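Local coordinates for sensor histidine kinase CusS (Escherichia coli, PDB 5KU5), which senses copper and silver ions through its periplasmic sensor domain, the part described here, and activates the response regulator CusR by phosphorylation, at residues 46-50 against 108-112; 67-73 against 91-96; 75-79 against 88-92; 114-118 against 128-132. All blocks are in the same frame, centred on the assembly; numbering follows the deposited sequence.

Contact 1 of 4, residues 46-50 against 108-112. With AG (silver ion), chain E.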
loop_
_atom_site.group_PDB
_atom_site.type_symbol
_atom_site.label_atom_id
_atom_site.label_comp_id
_atom_site.label_asym_id
_atom_site.label_seq_id
_atom_site.Cartn_x
_atom_site.Cartn_y
_atom_site.Cartn_z
ATOM N N TYR A 46 9.381 0.518 2.460
ATOM C CA TYR A 46 8.124 0.337 3.206
ATOM C C TYR A 46 8.041 1.217 4.457
ATOM O O TYR A 46 8.997 1.296 5.230
ATOM C CB TYR A 46 7.925 -1.128 3.643
ATOM C CG TYR A 46 7.660 -2.165 2.555
ATOM C CD1 TYR A 46 7.061 -1.830 1.330
ATOM C CD2 TYR A 46 7.962 -3.509 2.786
ATOM C CE1 TYR A 46 6.812 -2.800 0.363
ATOM C CE2 TYR A 46 7.716 -4.482 1.826
ATOM C CZ TYR A 46 7.141 -4.127 0.618
ATOM O OH TYR A 46 6.895 -5.098 -0.324
ATOM N N SER A 47 6.882 1.845 4.659
ATOM C CA SER A 47 6.623 2.684 5.837
ATOM C C SER A 47 5.966 1.925 6.997
ATOM O O SER A 47 6.129 2.311 8.159
ATOM C CB SER A 47 5.726 3.863 5.450
ATOM O OG SER A 47 4.378 3.449 5.276
ATOM N N ASN A 48 5.213 0.870 6.680
ATOM C CA ASN A 48 4.379 0.161 7.663
ATOM C C ASN A 48 4.455 -1.378 7.597
ATOM O O ASN A 48 3.570 -2.065 8.118
ATOM C CB ASN A 48 2.925 0.626 7.498
ATOM C CG ASN A 48 2.322 0.228 6.153
ATOM O OD1 ASN A 48 3.036 -0.027 5.179
ATOM N ND2 ASN A 48 1.000 0.179 6.097
ATOM N N VAL A 49 5.504 -1.910 6.971
ATOM C CA VAL A 49 5.668 -3.351 6.789
ATOM C C VAL A 49 7.094 -3.763 7.158
ATOM O O VAL A 49 8.059 -3.098 6.777
ATOM C CB VAL A 49 5.357 -3.779 5.332
ATOM C CG1 VAL A 49 5.700 -5.248 5.088
ATOM C CG2 VAL A 49 3.894 -3.522 5.008
ATOM N N LEU A 50 7.208 -4.853 7.914
ATOM C CA LEU A 50 8.489 -5.500 8.188
ATOM C C LEU A 50 8.442 -6.893 7.592
ATOM O O LEU A 50 7.388 -7.540 7.603
ATOM C CB LEU A 50 8.737 -5.607 9.691
ATOM C CG LEU A 50 8.903 -4.295 10.455
ATOM C CD1 LEU A 50 8.920 -4.576 11.948
ATOM C CD2 LEU A 50 10.163 -3.556 10.023
ATOM N N HIS A 108 4.744 2.485 15.634
ATOM C CA HIS A 108 4.527 1.151 15.048
ATOM C C HIS A 108 5.192 0.035 15.863
ATOM O O HIS A 108 6.384 -0.228 15.700
ATOM C CB HIS A 108 5.022 1.110 13.593
ATOM C CG HIS A 108 4.129 1.825 12.623
ATOM N ND1 HIS A 108 4.538 2.159 11.353
ATOM C CD2 HIS A 108 2.857 2.276 12.734
ATOM C CE1 HIS A 108 3.560 2.776 10.718
ATOM N NE2 HIS A 108 2.526 2.860 11.534
ATOM N N SER A 109 4.419 -0.605 16.741
ATOM C CA SER A 109 4.881 -1.776 17.498
ATOM C C SER A 109 3.899 -2.963 17.563
ATOM O O SER A 109 4.100 -3.873 18.368
ATOM C CB SER A 109 5.288 -1.341 18.911
ATOM O OG SER A 109 4.170 -0.894 19.653
ATOM N N ASN A 110 2.868 -2.976 16.715
ATOM C CA ASN A 110 1.870 -4.061 16.699
ATOM C C ASN A 110 1.594 -4.516 15.279
ATOM O O ASN A 110 1.411 -3.682 14.392
ATOM C CB ASN A 110 0.567 -3.613 17.353
ATOM C CG ASN A 110 0.739 -3.287 18.819
ATOM O OD1 ASN A 110 0.822 -4.181 19.660
ATOM N ND2 ASN A 110 0.800 -2.001 19.131
ATOM N N TRP A 111 1.544 -5.833 15.068
ATOM C CA TRP A 111 1.593 -6.402 13.717
ATOM C C TRP A 111 0.635 -7.572 13.506
ATOM O O TRP A 111 0.387 -8.359 14.424
ATOM C CB TRP A 111 3.024 -6.862 13.389
ATOM C CG TRP A 111 4.069 -5.867 13.776
ATOM C CD1 TRP A 111 4.691 -5.767 14.984
ATOM C CD2 TRP A 111 4.588 -4.807 12.967
ATOM N NE1 TRP A 111 5.574 -4.718 14.977
ATOM C CE2 TRP A 111 5.529 -4.107 13.750
ATOM C CE3 TRP A 111 4.353 -4.384 11.651
ATOM C CZ2 TRP A 111 6.240 -3.003 13.264
ATOM C CZ3 TRP A 111 5.060 -3.286 11.162
ATOM C CH2 TRP A 111 5.995 -2.609 11.971
ATOM N N ARG A 112 0.101 -7.663 12.287
ATOM C CA ARG A 112 -0.521 -8.885 11.780
ATOM C C ARG A 112 0.526 -9.561 10.917
ATOM O O ARG A 112 1.050 -8.936 9.983
ATOM C CB ARG A 112 -1.783 -8.597 10.959
ATOM C CG ARG A 112 -3.059 -8.777 11.754
ATOM C CD ARG A 112 -4.318 -8.671 10.910
ATOM N NE ARG A 112 -5.480 -8.833 11.783
ATOM C CZ ARG A 112 -6.093 -7.863 12.462
ATOM N NH1 ARG A 112 -5.729 -6.584 12.355
ATOM N NH2 ARG A 112 -7.115 -8.182 13.250
HETATM AG AG AG E . 6.756 1.607 10.463
#
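A silver ion, not a hydrogen bond, joins these two segments: no direct polar bond crosses between them. The ion lies 2.5 Å from the backbone carbonyl S47 O and 2.5 Å from H108 ND1, the two bonds meeting at roughly a right angle, and M96 SD is a third ligand. A neutral carbonyl oxygen beside an imidazole nitrogen and a thioether sulfur makes a mixed set for a soft monovalent cation. The ligands themselves stay apart, S47 O to H108 ND1 measuring 3.6 Å. A few residues along, the CD1 methyl of L50 sits over the six-membered ring of W111, 3.8 Å from its centroid in a CH-pi contact, while N48 O approaches the ring edge at W111 CZ3 (3.6 Å). S47 OG, by contrast, hydrogen-bonds E16 of the second subunit, so the site adjoins the dimer interface. Strands 49-54 and 111-122, which these segments lead into, are not sheet neighbours; strand 125-135 runs between them, its S135 and A133 sharing backbone hydrogen bonds with N48 and L50.

Contact 2 of 4, residues 67-73 against 91-96. With AG (silver ion), chain E.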
loop_
_atom_site.group_PDB
_atom_site.type_symbol
_atom_site.label_atom_id
_atom_site.label_comp_id
_atom_site.label_asym_id
_atom_site.label_seq_id
_atom_site.Cartn_x
_atom_site.Cartn_y
_atom_site.Cartn_z
ATOM N N ALA A 67 13.803 -2.251 12.203
ATOM C CA ALA A 67 13.497 -2.927 13.464
ATOM C C ALA A 67 14.336 -4.192 13.647
ATOM O O ALA A 67 15.037 -4.613 12.725
ATOM C CB ALA A 67 12.017 -3.282 13.502
ATOM N N PRO A 68 14.268 -4.800 14.845
ATOM C CA PRO A 68 14.771 -6.163 15.009
ATOM C C PRO A 68 14.022 -7.171 14.133
ATOM O O PRO A 68 12.894 -6.905 13.700
ATOM C CB PRO A 68 14.524 -6.457 16.492
ATOM C CG PRO A 68 14.540 -5.126 17.151
ATOM C CD PRO A 68 13.970 -4.167 16.144
ATOM N N ASP A 69 14.668 -8.307 13.877
ATOM C CA ASP A 69 14.088 -9.408 13.104
ATOM C C ASP A 69 12.766 -9.847 13.739
ATOM O O ASP A 69 12.740 -10.213 14.918
ATOM C CB ASP A 69 15.091 -10.575 13.063
ATOM C CG ASP A 69 14.611 -11.767 12.237
ATOM O OD1 ASP A 69 13.545 -11.708 11.589
ATOM O OD2 ASP A 69 15.328 -12.787 12.244
ATOM N N ILE A 70 11.679 -9.791 12.963
ATOM C CA ILE A 70 10.351 -10.201 13.459
ATOM C C ILE A 70 10.272 -11.676 13.860
ATOM O O ILE A 70 9.479 -12.023 14.736
ATOM C CB ILE A 70 9.181 -9.855 12.491
ATOM C CG1 ILE A 70 9.291 -10.598 11.148
ATOM C CG2 ILE A 70 9.067 -8.341 12.313
ATOM C CD1 ILE A 70 8.196 -10.245 10.162
ATOM N N ARG A 71 11.109 -12.523 13.257
ATOM C CA ARG A 71 11.184 -13.947 13.626
ATOM C C ARG A 71 11.585 -14.197 15.084
ATOM O O ARG A 71 11.284 -15.260 15.627
ATOM C CB ARG A 71 12.125 -14.713 12.687
ATOM C CG ARG A 71 11.584 -14.831 11.269
ATOM C CD ARG A 71 12.480 -15.674 10.382
ATOM N NE ARG A 71 12.485 -17.076 10.815
ATOM C CZ ARG A 71 13.558 -17.797 11.160
ATOM N NH1 ARG A 71 14.798 -17.298 11.128
ATOM N NH2 ARG A 71 13.386 -19.064 11.534
ATOM N N GLU A 72 12.241 -13.220 15.713
ATOM C CA GLU A 72 12.507 -13.262 17.158
ATOM C C GLU A 72 11.240 -13.118 18.019
ATOM O O GLU A 72 11.274 -13.409 19.214
ATOM C CB GLU A 72 13.503 -12.168 17.562
ATOM C CG GLU A 72 14.859 -12.244 16.872
ATOM C CD GLU A 72 15.880 -11.265 17.435
ATOM O OE1 GLU A 72 15.603 -10.598 18.451
ATOM O OE2 GLU A 72 16.979 -11.163 16.856
ATOM N N PHE A 73 10.149 -12.639 17.418
ATOM C CA PHE A 73 8.853 -12.512 18.088
ATOM C C PHE A 73 7.860 -13.614 17.703
ATOM O O PHE A 73 6.709 -13.582 18.138
ATOM C CB PHE A 73 8.262 -11.125 17.807
ATOM C CG PHE A 73 9.043 -10.008 18.440
ATOM C CD1 PHE A 73 10.232 -9.560 17.868
ATOM C CD2 PHE A 73 8.604 -9.414 19.621
ATOM C CE1 PHE A 73 10.965 -8.544 18.460
ATOM C CE2 PHE A 73 9.330 -8.391 20.214
ATOM C CZ PHE A 73 10.512 -7.955 19.632
ATOM N N LEU A 91 1.514 -10.045 16.582
ATOM C CA LEU A 91 2.741 -9.738 17.313
ATOM C C LEU A 91 2.559 -8.420 18.056
ATOM O O LEU A 91 2.027 -7.458 17.491
ATOM C CB LEU A 91 3.926 -9.612 16.354
ATOM C CG LEU A 91 4.163 -10.718 15.326
ATOM C CD1 LEU A 91 5.333 -10.338 14.433
ATOM C CD2 LEU A 91 4.419 -12.060 15.994
ATOM N N SER A 92 3.004 -8.376 19.315
ATOM C CA SER A 92 3.014 -7.141 20.114
ATOM C C SER A 92 4.406 -6.476 20.137
ATOM O O SER A 92 4.711 -5.677 21.022
ATOM C CB SER A 92 2.519 -7.429 21.532
ATOM O OG SER A 92 3.442 -8.226 22.249
ATOM N N GLY A 93 5.238 -6.816 19.154
ATOM C CA GLY A 93 6.534 -6.179 18.921
ATOM C C GLY A 93 7.096 -6.774 17.641
ATOM O O GLY A 93 6.493 -7.693 17.082
ATOM N N PRO A 94 8.246 -6.273 17.158
ATOM C CA PRO A 94 9.077 -5.208 17.699
ATOM C C PRO A 94 8.556 -3.817 17.362
ATOM O O PRO A 94 7.560 -3.674 16.643
ATOM C CB PRO A 94 10.413 -5.431 16.987
ATOM C CG PRO A 94 10.033 -5.985 15.664
ATOM C CD PRO A 94 8.788 -6.796 15.890
ATOM N N THR A 95 9.248 -2.808 17.884
ATOM C CA THR A 95 9.029 -1.423 17.493
ATOM C C THR A 95 9.833 -1.134 16.219
ATOM O O THR A 95 11.010 -1.479 16.129
ATOM C CB THR A 95 9.446 -0.452 18.614
ATOM O OG1 THR A 95 8.664 -0.720 19.785
ATOM C CG2 THR A 95 9.243 1.009 18.194
ATOM N N MET A 96 9.178 -0.519 15.237
ATOM C CA MET A 96 9.834 -0.064 14.017
ATOM C C MET A 96 10.182 1.405 14.185
ATOM O O MET A 96 9.312 2.205 14.530
ATOM C CB MET A 96 8.909 -0.236 12.810
ATOM C CG MET A 96 9.556 0.113 11.479
ATOM S SD MET A 96 8.464 -0.160 10.074
ATOM C CE MET A 96 9.409 0.640 8.778
HETATM AG AG AG E . 6.756 1.607 10.463
#
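F73 lays one face of its ring over the G93-P94 peptide unit and the proline ring beyond it. P94 CD stands 4.0 Å from the ring centroid in a CH-pi contact, P94 CB approaches F73 CE1 to 3.5 Å, and G93 C lies 3.6 Å from F73 CD2. A glycine is well suited to this place, since a CB there would fall only 2.7 Å from F73 CE2. The peptide bond before P94 is cis, and its ring turns in against segment 67-73. P94 also meets I70 CG2 through its CD at 3.9 Å and A67 CB through its CG at 4.0 Å. Further along, L91 CD2 comes within 3.5 Å of F73 O, and A67 CB rests 3.3 Å from T95 O. Segment 67-73 is shaped in part by an Asx turn, R71 N donating to D69 OD1 at 3.1 Å, at the start of the 3-10 segment 70-72, where F73 N bonds I70 O at 2.8 Å. M96 extends away and binds the silver ion through SD at 2.5 Å. The two segments thus meet through packing without a hydrogen bond, and polar groups of 91-96 are held from elsewhere, P94 O by W111 NE1 and M96 by the backbone of H108.

Contact 3 of 4, residues 75-79 against 88-92; sequences RDAIP and VYLLS
Two backbone hydrogen bonds, both between I78 and L90, define this short antiparallel pairing: I78 N donates to L90 O at 3.1 Å (167° at the hydrogen), and L90 N returns to I78 O at 2.7 Å (162°). I78 and L90 are therefore a hydrogen-bonded pair, I78 CA lying 5.1 Å from L90 CA; P79 and Y89 follow as a non-hydrogen-bonded pair, P79 CA 4.7 Å from Y89 CA. The segment directions differ by 150°. Phi/psi run -60/137 at A77, -115/137 at I78 and -59/134 at P79, against -117/159 at Y89, -111/125 at L90 and -109/136 at L91. CA-H...O contacts flank the ladder, A77 CA to L90 O at 3.6 Å and Y89 CA to I78 O at 3.4 Å. The CB atoms of I78 (chi1 m, chi2 m) and L90 (m, t) lie on the same face of the sheet, but the end of I78 turns away. A77 CB packs on Y89 CB at 3.9 Å and on L91 CD2 at 3.7 Å, L91 being m, t. Y89 (chi1 m, chi2 -80°) brings CD1 to 4.0 Å from P79 N, and its OH hydrogen-bonds E87. This is a beta hairpin at the margin of the domain's antiparallel sheet: strand 89-91 also pairs with strand 111-122, and strand 78-79 is outermost within the chain. Cohesion rests mainly on the backbone, and P79, lacking an amide hydrogen, costs this ladder nothing at its non-hydrogen-bonded position.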
loop_
_atom_site.group_PDB
_atom_site.type_symbol
_atom_site.label_atom_id
_atom_site.label_comp_id
_atom_site.label_asym_id
_atom_site.label_seq_id
_atom_site.Cartn_x
_atom_site.Cartn_y
_atom_site.Cartn_z
ATOM N N ARG A 75 7.990 -16.634 18.817
ATOM C CA ARG A 75 7.703 -17.348 20.072
ATOM C C ARG A 75 6.542 -16.755 20.893
ATOM O O ARG A 75 5.890 -17.487 21.637
ATOM C CB ARG A 75 8.970 -17.478 20.943
ATOM C CG ARG A 75 9.514 -16.185 21.553
ATOM C CD ARG A 75 10.560 -16.485 22.625
ATOM N NE ARG A 75 10.927 -15.305 23.416
ATOM C CZ ARG A 75 11.855 -14.396 23.094
ATOM N NH1 ARG A 75 12.564 -14.487 21.966
ATOM N NH2 ARG A 75 12.078 -13.372 23.916
ATOM N N ASP A 76 6.304 -15.447 20.756
ATOM C CA ASP A 76 5.199 -14.740 21.435
ATOM C C ASP A 76 3.940 -14.564 20.579
ATOM O O ASP A 76 2.954 -13.996 21.053
ATOM C CB ASP A 76 5.666 -13.343 21.885
ATOM C CG ASP A 76 6.724 -13.392 22.968
ATOM O OD1 ASP A 76 6.800 -14.398 23.700
ATOM O OD2 ASP A 76 7.478 -12.403 23.095
ATOM N N ALA A 77 3.965 -15.039 19.333
ATOM C CA ALA A 77 2.847 -14.855 18.401
ATOM C C ALA A 77 1.558 -15.487 18.934
ATOM O O ALA A 77 1.585 -16.590 19.481
ATOM C CB ALA A 77 3.195 -15.436 17.038
ATOM N N ILE A 78 0.447 -14.767 18.782
ATOM C CA ILE A 78 -0.876 -15.223 19.213
ATOM C C ILE A 78 -1.739 -15.388 17.962
ATOM O O ILE A 78 -1.685 -14.533 17.076
ATOM C CB ILE A 78 -1.535 -14.193 20.164
ATOM C CG1 ILE A 78 -0.685 -13.989 21.429
ATOM C CG2 ILE A 78 -2.965 -14.601 20.526
ATOM C CD1 ILE A 78 -0.484 -15.226 22.279
ATOM N N PRO A 79 -2.530 -16.481 17.871
ATOM C CA PRO A 79 -3.477 -16.594 16.751
ATOM C C PRO A 79 -4.476 -15.436 16.701
ATOM O O PRO A 79 -5.034 -15.059 17.729
ATOM C CB PRO A 79 -4.201 -17.915 17.027
ATOM C CG PRO A 79 -3.227 -18.717 17.817
ATOM C CD PRO A 79 -2.467 -17.732 18.656
ATOM N N VAL A 88 -2.930 -16.579 10.463
ATOM C CA VAL A 88 -2.577 -15.176 10.714
ATOM C C VAL A 88 -2.275 -15.002 12.199
ATOM O O VAL A 88 -3.043 -15.460 13.043
ATOM C CB VAL A 88 -3.721 -14.211 10.323
ATOM C CG1 VAL A 88 -3.298 -12.757 10.523
ATOM C CG2 VAL A 88 -4.163 -14.455 8.887
ATOM N N TYR A 89 -1.166 -14.329 12.507
ATOM C CA TYR A 89 -0.736 -14.121 13.889
ATOM C C TYR A 89 -0.714 -12.656 14.283
ATOM O O TYR A 89 -0.645 -11.774 13.429
ATOM C CB TYR A 89 0.649 -14.719 14.105
ATOM C CG TYR A 89 0.664 -16.215 13.940
ATOM C CD1 TYR A 89 0.234 -17.055 14.968
ATOM C CD2 TYR A 89 1.091 -16.796 12.753
ATOM C CE1 TYR A 89 0.238 -18.433 14.818
ATOM C CE2 TYR A 89 1.102 -18.171 12.595
ATOM C CZ TYR A 89 0.672 -18.984 13.629
ATOM O OH TYR A 89 0.677 -20.347 13.478
ATOM N N LEU A 90 -0.773 -12.425 15.592
ATOM C CA LEU A 90 -0.637 -11.105 16.178
ATOM C C LEU A 90 0.689 -11.032 16.932
ATOM O O LEU A 90 0.960 -11.872 17.791
ATOM C CB LEU A 90 -1.802 -10.825 17.126
ATOM C CG LEU A 90 -3.183 -10.762 16.464
ATOM C CD1 LEU A 90 -4.283 -10.768 17.513
ATOM C CD2 LEU A 90 -3.313 -9.541 15.564
ATOM N N LEU A 91 1.514 -10.045 16.582
ATOM C CA LEU A 91 2.741 -9.738 17.313
ATOM C C LEU A 91 2.559 -8.420 18.056
ATOM O O LEU A 91 2.027 -7.458 17.491
ATOM C CB LEU A 91 3.926 -9.612 16.354
ATOM C CG LEU A 91 4.163 -10.718 15.326
ATOM C CD1 LEU A 91 5.333 -10.338 14.433
ATOM C CD2 LEU A 91 4.419 -12.060 15.994
ATOM N N SER A 92 3.004 -8.376 19.315
ATOM C CA SER A 92 3.014 -7.141 20.114
ATOM C C SER A 92 4.406 -6.476 20.137
ATOM O O SER A 92 4.711 -5.677 21.022
ATOM C CB SER A 92 2.519 -7.429 21.532
ATOM O OG SER A 92 3.442 -8.226 22.249
#

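Contact 4 of 4, residues 114-118 against 128-132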
loop_
_atom_site.group_PDB
_atom_site.type_symbol
_atom_site.label_atom_id
_atom_site.label_comp_id
_atom_site.label_asym_id
_atom_site.label_seq_id
_atom_site.Cartn_x
_atom_site.Cartn_y
_atom_site.Cartn_z
ATOM N N ILE A 114 1.905 -13.075 8.669
ATOM C CA ILE A 114 1.710 -14.328 7.948
ATOM C C ILE A 114 3.073 -14.796 7.456
ATOM O O ILE A 114 4.041 -14.026 7.460
ATOM C CB ILE A 114 0.743 -14.191 6.748
ATOM C CG1 ILE A 114 1.211 -13.116 5.754
ATOM C CG2 ILE A 114 -0.664 -13.879 7.240
ATOM C CD1 ILE A 114 0.599 -13.269 4.380
ATOM N N ASN A 115 3.145 -16.054 7.037
ATOM C CA ASN A 115 4.345 -16.588 6.399
ATOM C C ASN A 115 3.996 -17.573 5.292
ATOM O O ASN A 115 2.925 -18.177 5.314
ATOM C CB ASN A 115 5.258 -17.251 7.434
ATOM C CG ASN A 115 4.582 -18.400 8.159
ATOM O OD1 ASN A 115 4.659 -19.547 7.724
ATOM N ND2 ASN A 115 3.892 -18.093 9.252
ATOM N N LEU A 116 4.909 -17.725 4.333
ATOM C CA LEU A 116 4.733 -18.661 3.223
ATOM C C LEU A 116 6.077 -19.140 2.666
ATOM O O LEU A 116 7.077 -18.418 2.769
ATOM C CB LEU A 116 3.906 -18.029 2.095
ATOM C CG LEU A 116 4.505 -16.864 1.289
ATOM C CD1 LEU A 116 3.860 -16.773 -0.088
ATOM C CD2 LEU A 116 4.380 -15.540 2.031
ATOM N N PRO A 117 6.107 -20.352 2.066
ATOM C CA PRO A 117 7.315 -20.771 1.352
ATOM C C PRO A 117 7.511 -19.931 0.092
ATOM O O PRO A 117 6.529 -19.560 -0.555
ATOM C CB PRO A 117 7.033 -22.241 0.988
ATOM C CG PRO A 117 5.850 -22.645 1.803
ATOM C CD PRO A 117 5.061 -21.391 2.003
ATOM N N VAL A 118 8.767 -19.650 -0.247
ATOM C CA VAL A 118 9.102 -18.709 -1.319
ATOM C C VAL A 118 10.455 -19.073 -1.946
ATOM O O VAL A 118 11.262 -19.780 -1.339
ATOM C CB VAL A 118 9.012 -17.244 -0.770
ATOM C CG1 VAL A 118 10.224 -16.374 -1.095
ATOM C CG2 VAL A 118 7.727 -16.566 -1.235
ATOM N N TYR A 128 13.303 -20.706 0.597
ATOM C CA TYR A 128 13.030 -19.696 1.626
ATOM C C TYR A 128 11.666 -19.851 2.291
ATOM O O TYR A 128 10.753 -20.455 1.733
ATOM C CB TYR A 128 13.080 -18.286 1.038
ATOM C CG TYR A 128 14.367 -17.884 0.351
ATOM C CD1 TYR A 128 15.601 -18.006 0.994
ATOM C CD2 TYR A 128 14.346 -17.320 -0.928
ATOM C CE1 TYR A 128 16.779 -17.612 0.367
ATOM C CE2 TYR A 128 15.515 -16.922 -1.561
ATOM C CZ TYR A 128 16.727 -17.066 -0.913
ATOM O OH TYR A 128 17.879 -16.666 -1.552
ATOM N N THR A 129 11.551 -19.286 3.491
ATOM C CA THR A 129 10.265 -18.998 4.117
ATOM C C THR A 129 10.232 -17.495 4.353
ATOM O O THR A 129 11.061 -16.965 5.090
ATOM C CB THR A 129 10.082 -19.747 5.448
ATOM O OG1 THR A 129 10.195 -21.153 5.215
ATOM C CG2 THR A 129 8.705 -19.466 6.058
ATOM N N LEU A 130 9.286 -16.821 3.705
ATOM C CA LEU A 130 9.103 -15.377 3.834
ATOM C C LEU A 130 8.097 -15.081 4.943
ATOM O O LEU A 130 6.998 -15.627 4.934
ATOM C CB LEU A 130 8.593 -14.792 2.514
ATOM C CG LEU A 130 8.261 -13.297 2.467
ATOM C CD1 LEU A 130 9.476 -12.440 2.803
ATOM C CD2 LEU A 130 7.709 -12.942 1.100
ATOM N N TYR A 131 8.487 -14.222 5.885
ATOM C CA TYR A 131 7.606 -13.726 6.945
ATOM C C TYR A 131 7.292 -12.261 6.656
ATOM O O TYR A 131 8.205 -11.486 6.373
ATOM C CB TYR A 131 8.287 -13.844 8.309
ATOM C CG TYR A 131 8.538 -15.267 8.752
ATOM C CD1 TYR A 131 9.609 -15.998 8.240
ATOM C CD2 TYR A 131 7.709 -15.886 9.690
ATOM C CE1 TYR A 131 9.848 -17.303 8.647
ATOM C CE2 TYR A 131 7.937 -17.193 10.099
ATOM C CZ TYR A 131 9.005 -17.897 9.574
ATOM O OH TYR A 131 9.245 -19.193 9.975
ATOM N N ILE A 132 6.011 -11.896 6.724
ATOM C CA ILE A 132 5.535 -10.544 6.407
ATOM C C ILE A 132 4.720 -10.031 7.589
ATOM O O ILE A 132 3.791 -10.706 8.015
ATOM C CB ILE A 132 4.616 -10.532 5.159
ATOM C CG1 ILE A 132 5.274 -11.261 3.977
ATOM C CG2 ILE A 132 4.266 -9.095 4.767
ATOM C CD1 ILE A 132 4.327 -11.566 2.834
#
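Chi1 in the p well recurs along segment 114-118, at I114, N115 and L116, whereas V118, at 131°, sits between wells. L116 (p, t) thereby brings CD2 across to L130 CB at 4.3 Å and I132 CD1 at 4.1 Å. Opposite it, L130 adopts t, p, and I132 adopts m, t with its CB 4.3 Å from I114 CG1. V118 packs CG1 on Y128 CB at 4.0 Å and CB on L130 CB at 4.1 Å. On the other face N115 places CB over the ring of Y131 (chi1 m), 4.0 Å from the centroid, a CH-pi contact. The backbone that carries them is the long hairpin of strands 111-122 and 125-135, at the heart of the antiparallel sheet of the PDC fold, a PAS-like architecture. Its ladder of six backbone hydrogen bonds, such as L130 N to L116 O at 2.9 Å and V118 N to Y128 O at 2.9 Å, links I114 with I132, L116 with L130 and V118 with Y128. P117, in a non-hydrogen-bonded pair with T129, needs no amide hydrogen for the ladder. L116, V118, L130 and I132 pack against helix 2-25, and Y128, chi1 m, reaches helix 32-44; Y131 instead meets I70 and R71.

How the contacts relate
Contacts 1 and 2 share the silver ion: S47 O and H108 ND1 come from the first, M96 SD from the second. Their centres lie 9 Å apart, and they are joined directly by probable hydrogen bonds from W111 NE1 to P94 O and from M96 N to H108 O, both 2.8 Å. Contacts 2 and 3 overlap at L91 and S92, so the hairpin strand runs straight into the loop that delivers M96. W111 N to L91 O, 3.0 Å, ties contact 3 to contact 1. Contact 4, its centre about 15 or 16 Å from the other centres, supplies the central hairpin; it meets contact 1 through I132 CG2 and V49 CG1 at 4.1 Å, and contact 3 through I114 CG2 and V88 CG2 at 3.9 Å.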